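Local coordinates for protein superoxide dismutase (Acidilobus saccharovorans, PDB 4FFK) that probably uses a bound iron ion to convert superoxide radicals into oxygen and hydrogen peroxide, at residues 124-138 with 192-205. Numbering follows the deposited sequence.
Sequences FDKFKKLFGDAAKNV and RAKYVDSWWDLINW
The indole of Trp200 packs against helix 124-136, between Phe124, Phe127 and Phe131, at the centre of an aromatic cluster in the C-terminal alpha/beta domain of this iron superoxide dismutase. Helices 124-136 and 192-199 run roughly antiparallel here, 142° between their directions. Packing is tight round the indole: the extended Lys128 chain lies over one face, its CG 3.7 Å from the centroid of the six-membered ring, while Trp199 CZ3 covers the opposite face. Phe127 CE2 meets the indole edge at Trp200 CH2, 3.6 Å away. Phe131 and Trp199 both touch Val177 of strand 172-178, whose last residue is the iron ligand Asp178. Replacing Trp200 by alanine is likely to open a gap between the phenylalanines and leave the Lys128 chain without the ring it lies on. Toward the C-terminal end of helix 124-136 the contact turns looser and more polar: Lys136, extended past Ala193, puts NZ 2.7 Å from Asp197 OD1 in a salt bridge on the solvent side, where Asp197 is exposed. Where helix 124-136 ends, Arg192 turns at chi3 (-76°), and its NH1 reaches Val138 O at 2.7 Å, lying in the carbonyl plane on a lone pair; the longer bond to Lys136 O, 3.3 Å from the same NH1, comes from above that carbonyl's plane.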
ATOM      1  N   PHE A 124     -22.896 -12.241 -19.302  1.00 40.26           N
ATOM      2  CA  PHE A 124     -22.991 -12.225 -17.861  1.00 40.16           C
ATOM      3  C   PHE A 124     -22.119 -13.279 -17.178  1.00 40.27           C
ATOM      4  O   PHE A 124     -21.505 -13.007 -16.126  1.00 39.04           O
ATOM      5  CB  PHE A 124     -24.413 -12.322 -17.357  1.00 40.57           C
ATOM      6  CG  PHE A 124     -24.495 -12.160 -15.880  1.00 40.85           C
ATOM      7  CD1 PHE A 124     -24.243 -10.908 -15.304  1.00 40.74           C
ATOM      8  CD2 PHE A 124     -24.739 -13.248 -15.047  1.00 41.68           C
ATOM      9  CE1 PHE A 124     -24.293 -10.741 -13.911  1.00 41.14           C
ATOM     10  CE2 PHE A 124     -24.777 -13.073 -13.644  1.00 43.59           C
ATOM     11  CZ  PHE A 124     -24.561 -11.820 -13.093  1.00 40.81           C
ATOM     12  N   ASP A 125     -22.051 -14.477 -17.758  1.00 39.86           N
ATOM     13  CA  ASP A 125     -21.257 -15.553 -17.155  1.00 39.79           C
ATOM     14  C   ASP A 125     -19.752 -15.278 -17.168  1.00 38.92           C
ATOM     15  O   ASP A 125     -19.056 -15.580 -16.198  1.00 39.17           O
ATOM     16  CB  ASP A 125     -21.603 -16.929 -17.790  1.00 40.86           C
ATOM     17  CG  ASP A 125     -22.979 -17.440 -17.359  1.00 42.31           C
ATOM     18  OD1 ASP A 125     -23.463 -17.074 -16.265  1.00 43.56           O
ATOM     19  OD2 ASP A 125     -23.609 -18.204 -18.128  1.00 47.59           O
ATOM     20  N   LYS A 126     -19.249 -14.691 -18.253  1.00 36.24           N
ATOM     21  CA  LYS A 126     -17.849 -14.316 -18.322  1.00 35.31           C
ATOM     22  C   LYS A 126     -17.562 -13.183 -17.316  1.00 33.65           C
ATOM     23  O   LYS A 126     -16.558 -13.237 -16.636  1.00 34.67           O
ATOM     24  CB  LYS A 126     -17.424 -13.917 -19.726  1.00 35.68           C
ATOM     25  CG  LYS A 126     -17.269 -15.066 -20.700  1.00 39.44           C
ATOM     26  CD  LYS A 126     -17.280 -14.512 -22.124  1.00 43.96           C
ATOM     27  CE  LYS A 126     -17.074 -15.612 -23.142  1.00 47.17           C
ATOM     28  NZ  LYS A 126     -15.667 -15.579 -23.622  1.00 50.13           N
ATOM     29  N   PHE A 127     -18.468 -12.227 -17.210  1.00 32.37           N
ATOM     30  CA  PHE A 127     -18.330 -11.154 -16.223  1.00 29.97           C
ATOM     31  C   PHE A 127     -18.365 -11.758 -14.826  1.00 31.50           C
ATOM     32  O   PHE A 127     -17.449 -11.558 -14.016  1.00 31.80           O
ATOM     33  CB  PHE A 127     -19.434 -10.165 -16.335  1.00 29.30           C
ATOM     34  CG  PHE A 127     -19.603  -9.325 -15.094  1.00 28.89           C
ATOM     35  CD1 PHE A 127     -18.646  -8.342 -14.755  1.00 29.46           C
ATOM     36  CD2 PHE A 127     -20.664  -9.558 -14.224  1.00 27.55           C
ATOM     37  CE1 PHE A 127     -18.826  -7.568 -13.584  1.00 28.50           C
ATOM     38  CE2 PHE A 127     -20.858  -8.793 -13.084  1.00 27.34           C
ATOM     39  CZ  PHE A 127     -19.900  -7.790 -12.749  1.00 30.35           C
ATOM     40  N   LYS A 128     -19.417 -12.512 -14.553  1.00 29.01           N
ATOM     41  CA  LYS A 128     -19.549 -13.169 -13.248  1.00 29.88           C
ATOM     42  C   LYS A 128     -18.295 -13.943 -12.828  1.00 29.03           C
ATOM     43  O   LYS A 128     -17.834 -13.887 -11.648  1.00 29.43           O
ATOM     44  CB  LYS A 128     -20.798 -14.053 -13.223  1.00 29.00           C
ATOM     45  CG  LYS A 128     -20.886 -14.850 -11.954  1.00 31.99           C
ATOM     46  CD  LYS A 128     -22.166 -15.658 -11.904  1.00 33.26           C
ATOM     47  CE  LYS A 128     -22.157 -16.586 -10.677  1.00 34.76           C
ATOM     48  NZ  LYS A 128     -23.569 -16.925 -10.325  1.00 34.74           N
ATOM     49  N   LYS A 129     -17.743 -14.705 -13.754  1.00 28.96           N
ATOM     50  CA  LYS A 129     -16.518 -15.405 -13.493  1.00 28.78           C
ATOM     51  C   LYS A 129     -15.353 -14.492 -13.202  1.00 29.06           C
ATOM     52  O   LYS A 129     -14.569 -14.748 -12.308  1.00 28.28           O
ATOM     53  CB  LYS A 129     -16.166 -16.236 -14.690  1.00 30.35           C
ATOM     54  CG  LYS A 129     -14.773 -16.830 -14.710  1.00 32.79           C
ATOM     55  CD  LYS A 129     -14.637 -17.896 -13.711  1.00 38.99           C
ATOM     56  CE  LYS A 129     -13.228 -18.472 -13.795  1.00 40.75           C
ATOM     57  NZ  LYS A 129     -12.771 -18.833 -12.406  1.00 44.71           N
ATOM     58  N   LEU A 130     -15.206 -13.444 -13.989  1.00 27.52           N
ATOM     59  CA  LEU A 130     -14.030 -12.609 -13.796  1.00 26.92           C
ATOM     60  C   LEU A 130     -14.263 -11.790 -12.530  1.00 25.08           C
ATOM     61  O   LEU A 130     -13.357 -11.625 -11.753  1.00 26.91           O
ATOM     62  CB  LEU A 130     -13.854 -11.666 -14.960  1.00 27.01           C
ATOM     63  CG  LEU A 130     -12.682 -10.677 -14.993  1.00 26.08           C
ATOM     64  CD1 LEU A 130     -11.336 -11.394 -14.900  1.00 29.85           C
ATOM     65  CD2 LEU A 130     -12.786  -9.808 -16.282  1.00 31.95           C
ATOM     66  N   PHE A 131     -15.465 -11.281 -12.360  1.00 25.82           N
ATOM     67  CA  PHE A 131     -15.751 -10.484 -11.169  1.00 25.62           C
ATOM     68  C   PHE A 131     -15.596 -11.304  -9.887  1.00 26.08           C
ATOM     69  O   PHE A 131     -14.965 -10.854  -8.905  1.00 23.24           O
ATOM     70  CB  PHE A 131     -17.125  -9.915 -11.231  1.00 26.35           C
ATOM     71  CG  PHE A 131     -17.376  -8.874 -10.168  1.00 26.93           C
ATOM     72  CD1 PHE A 131     -18.008  -9.193  -8.997  1.00 28.18           C
ATOM     73  CD2 PHE A 131     -16.871  -7.575 -10.325  1.00 27.31           C
ATOM     74  CE1 PHE A 131     -18.231  -8.179  -8.007  1.00 24.77           C
ATOM     75  CE2 PHE A 131     -17.088  -6.601  -9.316  1.00 28.20           C
ATOM     76  CZ  PHE A 131     -17.782  -6.923  -8.204  1.00 27.69           C
ATOM     77  N   GLY A 132     -16.169 -12.510  -9.883  1.00 25.29           N
ATOM     78  CA  GLY A 132     -15.950 -13.450  -8.791  1.00 24.25           C
ATOM     79  C   GLY A 132     -14.506 -13.712  -8.513  1.00 24.27           C
ATOM     80  O   GLY A 132     -14.061 -13.745  -7.345  1.00 23.26           O
ATOM     81  N   ASP A 133     -13.712 -13.919  -9.561  1.00 24.01           N
ATOM     82  CA  ASP A 133     -12.320 -14.149  -9.347  1.00 22.96           C
ATOM     83  C   ASP A 133     -11.620 -12.899  -8.809  1.00 21.58           C
ATOM     84  O   ASP A 133     -10.718 -13.021  -7.971  1.00 21.75           O
ATOM     85  CB  ASP A 133     -11.620 -14.573 -10.612  1.00 23.00           C
ATOM     86  CG  ASP A 133     -11.937 -16.013 -11.015  1.00 28.45           C
ATOM     87  OD1 ASP A 133     -12.606 -16.734 -10.235  1.00 26.89           O
ATOM     88  OD2 ASP A 133     -11.454 -16.410 -12.106  1.00 28.60           O
ATOM     89  N   ALA A 134     -12.069 -11.722  -9.233  1.00 22.41           N
ATOM     90  CA  ALA A 134     -11.446 -10.454  -8.777  1.00 21.86           C
ATOM     91  C   ALA A 134     -11.714 -10.355  -7.271  1.00 22.04           C
ATOM     92  O   ALA A 134     -10.804  -9.998  -6.506  1.00 23.49           O
ATOM     93  CB  ALA A 134     -12.058  -9.222  -9.517  1.00 22.03           C
ATOM     94  N   ALA A 135     -12.910 -10.726  -6.852  1.00 20.54           N
ATOM     95  CA  ALA A 135     -13.277 -10.635  -5.409  1.00 20.56           C
ATOM     96  C   ALA A 135     -12.498 -11.679  -4.627  1.00 21.04           C
ATOM     97  O   ALA A 135     -11.979 -11.432  -3.534  1.00 20.83           O
ATOM     98  CB  ALA A 135     -14.749 -10.840  -5.254  1.00 19.05           C
ATOM     99  N   LYS A 136     -12.460 -12.900  -5.157  1.00 21.84           N
ATOM    100  CA  LYS A 136     -11.877 -13.991  -4.413  1.00 22.44           C
ATOM    101  C   LYS A 136     -10.376 -13.765  -4.302  1.00 21.27           C
ATOM    102  O   LYS A 136      -9.746 -14.241  -3.372  1.00 22.99           O
ATOM    103  CB  LYS A 136     -12.162 -15.330  -5.121  1.00 21.96           C
ATOM    104  CG  LYS A 136     -13.584 -15.791  -4.966  1.00 23.87           C
ATOM    105  CD  LYS A 136     -13.857 -16.880  -6.040  1.00 22.03           C
ATOM    106  CE  LYS A 136     -15.392 -16.958  -6.159  1.00 27.26           C
ATOM    107  NZ  LYS A 136     -15.705 -18.193  -6.958  1.00 27.76           N
ATOM    108  N   ASN A 137      -9.803 -13.025  -5.262  1.00 21.12           N
ATOM    109  CA  ASN A 137      -8.407 -12.855  -5.323  1.00 20.77           C
ATOM    110  C   ASN A 137      -7.944 -11.469  -4.914  1.00 20.19           C
ATOM    111  O   ASN A 137      -6.822 -11.075  -5.244  1.00 21.50           O
ATOM    112  CB  ASN A 137      -7.873 -13.222  -6.705  1.00 22.56           C
ATOM    113  CG  ASN A 137      -7.960 -14.713  -6.913  1.00 24.58           C
ATOM    114  OD1 ASN A 137      -7.185 -15.434  -6.327  1.00 28.61           O
ATOM    115  ND2 ASN A 137      -8.992 -15.164  -7.608  1.00 29.41           N
ATOM    116  N   VAL A 138      -8.786 -10.788  -4.148  1.00 19.07           N
ATOM    117  CA  VAL A 138      -8.256  -9.617  -3.448  1.00 19.25           C
ATOM    118  C   VAL A 138      -7.251 -10.167  -2.452  1.00 20.05           C
ATOM    119  O   VAL A 138      -7.562 -11.112  -1.657  1.00 19.94           O
ATOM    120  CB  VAL A 138      -9.369  -8.896  -2.742  1.00 18.64           C
ATOM    121  CG1 VAL A 138      -8.653  -7.914  -1.707  1.00 18.88           C
ATOM    122  CG2 VAL A 138     -10.251  -8.189  -3.741  1.00 18.29           C
ATOM    123  N   ARG A 192     -14.123 -17.499   1.579  1.00 21.20           N
ATOM    124  CA  ARG A 192     -14.500 -16.340   0.847  1.00 20.41           C
ATOM    125  C   ARG A 192     -15.172 -16.693  -0.463  1.00 21.06           C
ATOM    126  O   ARG A 192     -16.082 -15.997  -0.913  1.00 22.95           O
ATOM    127  CB  ARG A 192     -13.225 -15.537   0.532  1.00 20.64           C
ATOM    128  CG  ARG A 192     -13.552 -14.263  -0.197  1.00 18.71           C
ATOM    129  CD  ARG A 192     -12.270 -13.645  -0.656  1.00 20.58           C
ATOM    130  NE  ARG A 192     -11.596 -13.017   0.492  1.00 21.73           N
ATOM    131  CZ  ARG A 192     -10.452 -12.332   0.378  1.00 22.94           C
ATOM    132  NH1 ARG A 192      -9.882 -12.189  -0.801  1.00 24.09           N
ATOM    133  NH2 ARG A 192      -9.926 -11.777   1.453  1.00 25.16           N
ATOM    134  N   ALA A 193     -14.648 -17.734  -1.090  1.00 23.97           N
ATOM    135  CA  ALA A 193     -15.122 -18.097  -2.426  1.00 23.99           C
ATOM    136  C   ALA A 193     -16.619 -18.449  -2.372  1.00 24.25           C
ATOM    137  O   ALA A 193     -17.398 -18.076  -3.276  1.00 24.99           O
ATOM    138  CB  ALA A 193     -14.308 -19.193  -2.999  1.00 24.50           C
ATOM    139  N   LYS A 194     -17.026 -19.178  -1.328  1.00 25.05           N
ATOM    140  CA  LYS A 194     -18.364 -19.685  -1.248  1.00 25.35           C
ATOM    141  C   LYS A 194     -19.247 -18.500  -0.899  1.00 24.23           C
ATOM    142  O   LYS A 194     -20.332 -18.343  -1.408  1.00 25.81           O
ATOM    143  CB  LYS A 194     -18.458 -20.761  -0.158  1.00 26.22           C
ATOM    144  CG  LYS A 194     -19.893 -21.171   0.088  1.00 27.66           C
ATOM    145  CD  LYS A 194     -19.911 -22.267   1.145  1.00 36.63           C
ATOM    146  CE  LYS A 194     -21.332 -22.441   1.659  1.00 42.23           C
ATOM    147  NZ  LYS A 194     -21.459 -23.710   2.507  1.00 46.41           N
ATOM    148  N   TYR A 195     -18.716 -17.577  -0.086  1.00 23.72           N
ATOM    149  CA  TYR A 195     -19.420 -16.308   0.075  1.00 21.69           C
ATOM    150  C   TYR A 195     -19.651 -15.493  -1.195  1.00 22.11           C
ATOM    151  O   TYR A 195     -20.788 -15.063  -1.488  1.00 22.98           O
ATOM    152  CB  TYR A 195     -18.683 -15.498   1.144  1.00 23.10           C
ATOM    153  CG  TYR A 195     -18.906 -14.029   1.097  1.00 23.24           C
ATOM    154  CD1 TYR A 195     -20.096 -13.451   1.550  1.00 23.46           C
ATOM    155  CD2 TYR A 195     -17.885 -13.193   0.627  1.00 22.24           C
ATOM    156  CE1 TYR A 195     -20.267 -12.096   1.544  1.00 24.41           C
ATOM    157  CE2 TYR A 195     -18.078 -11.829   0.575  1.00 21.74           C
ATOM    158  CZ  TYR A 195     -19.221 -11.282   1.026  1.00 22.26           C
ATOM    159  OH  TYR A 195     -19.347  -9.920   0.990  1.00 24.33           O
ATOM    160  N   VAL A 196     -18.592 -15.269  -1.960  1.00 22.90           N
ATOM    161  CA  VAL A 196     -18.729 -14.458  -3.163  1.00 22.69           C
ATOM    162  C   VAL A 196     -19.735 -15.150  -4.131  1.00 23.61           C
ATOM    163  O   VAL A 196     -20.608 -14.516  -4.706  1.00 23.94           O
ATOM    164  CB  VAL A 196     -17.360 -14.332  -3.810  1.00 23.06           C
ATOM    165  CG1 VAL A 196     -17.517 -13.701  -5.173  1.00 24.56           C
ATOM    166  CG2 VAL A 196     -16.466 -13.441  -2.838  1.00 24.37           C
ATOM    167  N   ASP A 197     -19.585 -16.458  -4.240  1.00 25.24           N
ATOM    168  CA  ASP A 197     -20.480 -17.268  -5.113  1.00 26.32           C
ATOM    169  C   ASP A 197     -21.929 -17.068  -4.741  1.00 26.68           C
ATOM    170  O   ASP A 197     -22.767 -16.862  -5.626  1.00 26.69           O
ATOM    171  CB  ASP A 197     -20.111 -18.753  -5.004  1.00 24.93           C
ATOM    172  CG  ASP A 197     -18.866 -19.096  -5.755  1.00 28.01           C
ATOM    173  OD1 ASP A 197     -18.345 -18.247  -6.513  1.00 26.92           O
ATOM    174  OD2 ASP A 197     -18.395 -20.249  -5.615  1.00 27.84           O
ATOM    175  N   SER A 198     -22.250 -17.074  -3.445  1.00 27.24           N
ATOM    176  CA  SER A 198     -23.635 -16.908  -3.010  1.00 27.68           C
ATOM    177  C   SER A 198     -24.095 -15.470  -3.063  1.00 28.91           C
ATOM    178  O   SER A 198     -25.262 -15.173  -3.259  1.00 28.44           O
ATOM    179  CB  SER A 198     -23.861 -17.429  -1.578  1.00 29.00           C
ATOM    180  OG  SER A 198     -23.099 -18.574  -1.292  1.00 33.40           O
ATOM    181  N   TRP A 199     -23.145 -14.552  -2.875  1.00 27.60           N
ATOM    182  CA  TRP A 199     -23.484 -13.150  -2.865  1.00 26.84           C
ATOM    183  C   TRP A 199     -24.172 -12.736  -4.154  1.00 26.47           C
ATOM    184  O   TRP A 199     -25.049 -11.891  -4.139  1.00 27.16           O
ATOM    185  CB  TRP A 199     -22.191 -12.342  -2.588  1.00 26.32           C
ATOM    186  CG  TRP A 199     -22.318 -10.870  -2.899  1.00 25.57           C
ATOM    187  CD1 TRP A 199     -22.790  -9.869  -2.066  1.00 22.09           C
ATOM    188  CD2 TRP A 199     -21.912 -10.237  -4.097  1.00 26.24           C
ATOM    189  NE1 TRP A 199     -22.734  -8.669  -2.729  1.00 22.23           N
ATOM    190  CE2 TRP A 199     -22.185  -8.862  -3.963  1.00 23.78           C
ATOM    191  CE3 TRP A 199     -21.359 -10.699  -5.299  1.00 22.32           C
ATOM    192  CZ2 TRP A 199     -21.917  -7.913  -4.998  1.00 23.81           C
ATOM    193  CZ3 TRP A 199     -21.121  -9.774  -6.325  1.00 24.27           C
ATOM    194  CH2 TRP A 199     -21.388  -8.379  -6.154  1.00 23.90           C
ATOM    195  N   TRP A 200     -23.839 -13.397  -5.258  1.00 28.31           N
ATOM    196  CA  TRP A 200     -24.551 -13.192  -6.535  1.00 28.96           C
ATOM    197  C   TRP A 200     -26.051 -13.200  -6.418  1.00 29.64           C
ATOM    198  O   TRP A 200     -26.733 -12.427  -7.110  1.00 29.86           O
ATOM    199  CB  TRP A 200     -24.090 -14.187  -7.605  1.00 28.71           C
ATOM    200  CG  TRP A 200     -22.658 -13.923  -8.020  1.00 26.10           C
ATOM    201  CD1 TRP A 200     -21.572 -14.521  -7.534  1.00 27.60           C
ATOM    202  CD2 TRP A 200     -22.193 -12.902  -8.908  1.00 27.00           C
ATOM    203  NE1 TRP A 200     -20.435 -14.007  -8.106  1.00 29.08           N
ATOM    204  CE2 TRP A 200     -20.791 -12.978  -8.926  1.00 26.67           C
ATOM    205  CE3 TRP A 200     -22.821 -11.892  -9.632  1.00 26.31           C
ATOM    206  CZ2 TRP A 200     -20.012 -12.124  -9.693  1.00 26.05           C
ATOM    207  CZ3 TRP A 200     -22.046 -11.056 -10.423  1.00 27.14           C
ATOM    208  CH2 TRP A 200     -20.668 -11.179 -10.438  1.00 24.51           C
ATOM    209  N   ASP A 201     -26.560 -14.032  -5.516  1.00 29.93           N
ATOM    210  CA  ASP A 201     -28.023 -14.182  -5.347  1.00 30.88           C
ATOM    211  C   ASP A 201     -28.676 -13.059  -4.580  1.00 30.97           C
ATOM    212  O   ASP A 201     -29.907 -13.033  -4.430  1.00 29.32           O
ATOM    213  CB  ASP A 201     -28.338 -15.503  -4.660  1.00 30.69           C
ATOM    214  CG  ASP A 201     -27.865 -16.684  -5.481  1.00 33.01           C
ATOM    215  OD1 ASP A 201     -27.848 -16.540  -6.707  1.00 35.63           O
ATOM    216  OD2 ASP A 201     -27.480 -17.718  -4.914  1.00 38.14           O
ATOM    217  N   LEU A 202     -27.853 -12.155  -4.040  1.00 28.73           N
ATOM    218  CA  LEU A 202     -28.375 -11.027  -3.301  1.00 29.83           C
ATOM    219  C   LEU A 202     -28.354  -9.758  -4.103  1.00 29.24           C
ATOM    220  O   LEU A 202     -28.904  -8.740  -3.678  1.00 31.94           O
ATOM    221  CB  LEU A 202     -27.537 -10.829  -2.050  1.00 28.41           C
ATOM    222  CG  LEU A 202     -27.646 -11.915  -0.985  1.00 31.24           C
ATOM    223  CD1 LEU A 202     -26.929 -11.468   0.223  1.00 27.48           C
ATOM    224  CD2 LEU A 202     -29.154 -12.104  -0.656  1.00 24.29           C
ATOM    225  N   ILE A 203     -27.710  -9.786  -5.259  1.00 30.33           N
ATOM    226  CA  ILE A 203     -27.511  -8.513  -5.970  1.00 30.20           C
ATOM    227  C   ILE A 203     -28.835  -7.886  -6.340  1.00 32.55           C
ATOM    228  O   ILE A 203     -29.683  -8.517  -6.989  1.00 32.66           O
ATOM    229  CB  ILE A 203     -26.581  -8.642  -7.190  1.00 31.31           C
ATOM    230  CG1 ILE A 203     -25.187  -9.011  -6.711  1.00 28.15           C
ATOM    231  CG2 ILE A 203     -26.469  -7.302  -7.939  1.00 30.41           C
ATOM    232  CD1 ILE A 203     -24.351  -9.671  -7.747  1.00 28.73           C
ATOM    233  N   ASN A 204     -29.037  -6.675  -5.852  1.00 32.19           N
ATOM    234  CA  ASN A 204     -30.054  -5.819  -6.385  1.00 34.10           C
ATOM    235  C   ASN A 204     -29.621  -5.178  -7.701  1.00 33.98           C
ATOM    236  O   ASN A 204     -29.056  -4.071  -7.760  1.00 34.79           O
ATOM    237  CB  ASN A 204     -30.496  -4.824  -5.346  1.00 33.72           C
ATOM    238  CG  ASN A 204     -31.671  -4.011  -5.815  1.00 34.14           C
ATOM    239  OD1 ASN A 204     -32.274  -3.326  -5.039  1.00 37.33           O
ATOM    240  ND2 ASN A 204     -31.944  -4.041  -7.103  1.00 32.72           N
ATOM    241  N   TRP A 205     -29.915  -5.866  -8.791  1.00 34.42           N
ATOM    242  CA  TRP A 205     -29.527  -5.364 -10.105  1.00 35.04           C
ATOM    243  C   TRP A 205     -30.239  -4.072 -10.546  1.00 35.71           C
ATOM    244  O   TRP A 205     -29.779  -3.390 -11.475  1.00 36.15           O
ATOM    245  CB  TRP A 205     -29.606  -6.459 -11.179  1.00 35.58           C
ATOM    246  CG  TRP A 205     -28.497  -7.417 -11.092  1.00 33.26           C
ATOM    247  CD1 TRP A 205     -28.567  -8.704 -10.647  1.00 36.57           C
ATOM    248  CD2 TRP A 205     -27.118  -7.183 -11.428  1.00 36.78           C
ATOM    249  NE1 TRP A 205     -27.334  -9.296 -10.712  1.00 35.25           N
ATOM    250  CE2 TRP A 205     -26.420  -8.387 -11.177  1.00 38.33           C
ATOM    251  CE3 TRP A 205     -26.401  -6.062 -11.898  1.00 38.23           C
ATOM    252  CZ2 TRP A 205     -25.032  -8.513 -11.370  1.00 36.43           C
ATOM    253  CZ3 TRP A 205     -25.038  -6.201 -12.142  1.00 34.79           C
ATOM    254  CH2 TRP A 205     -24.366  -7.417 -11.869  1.00 36.41           C
TER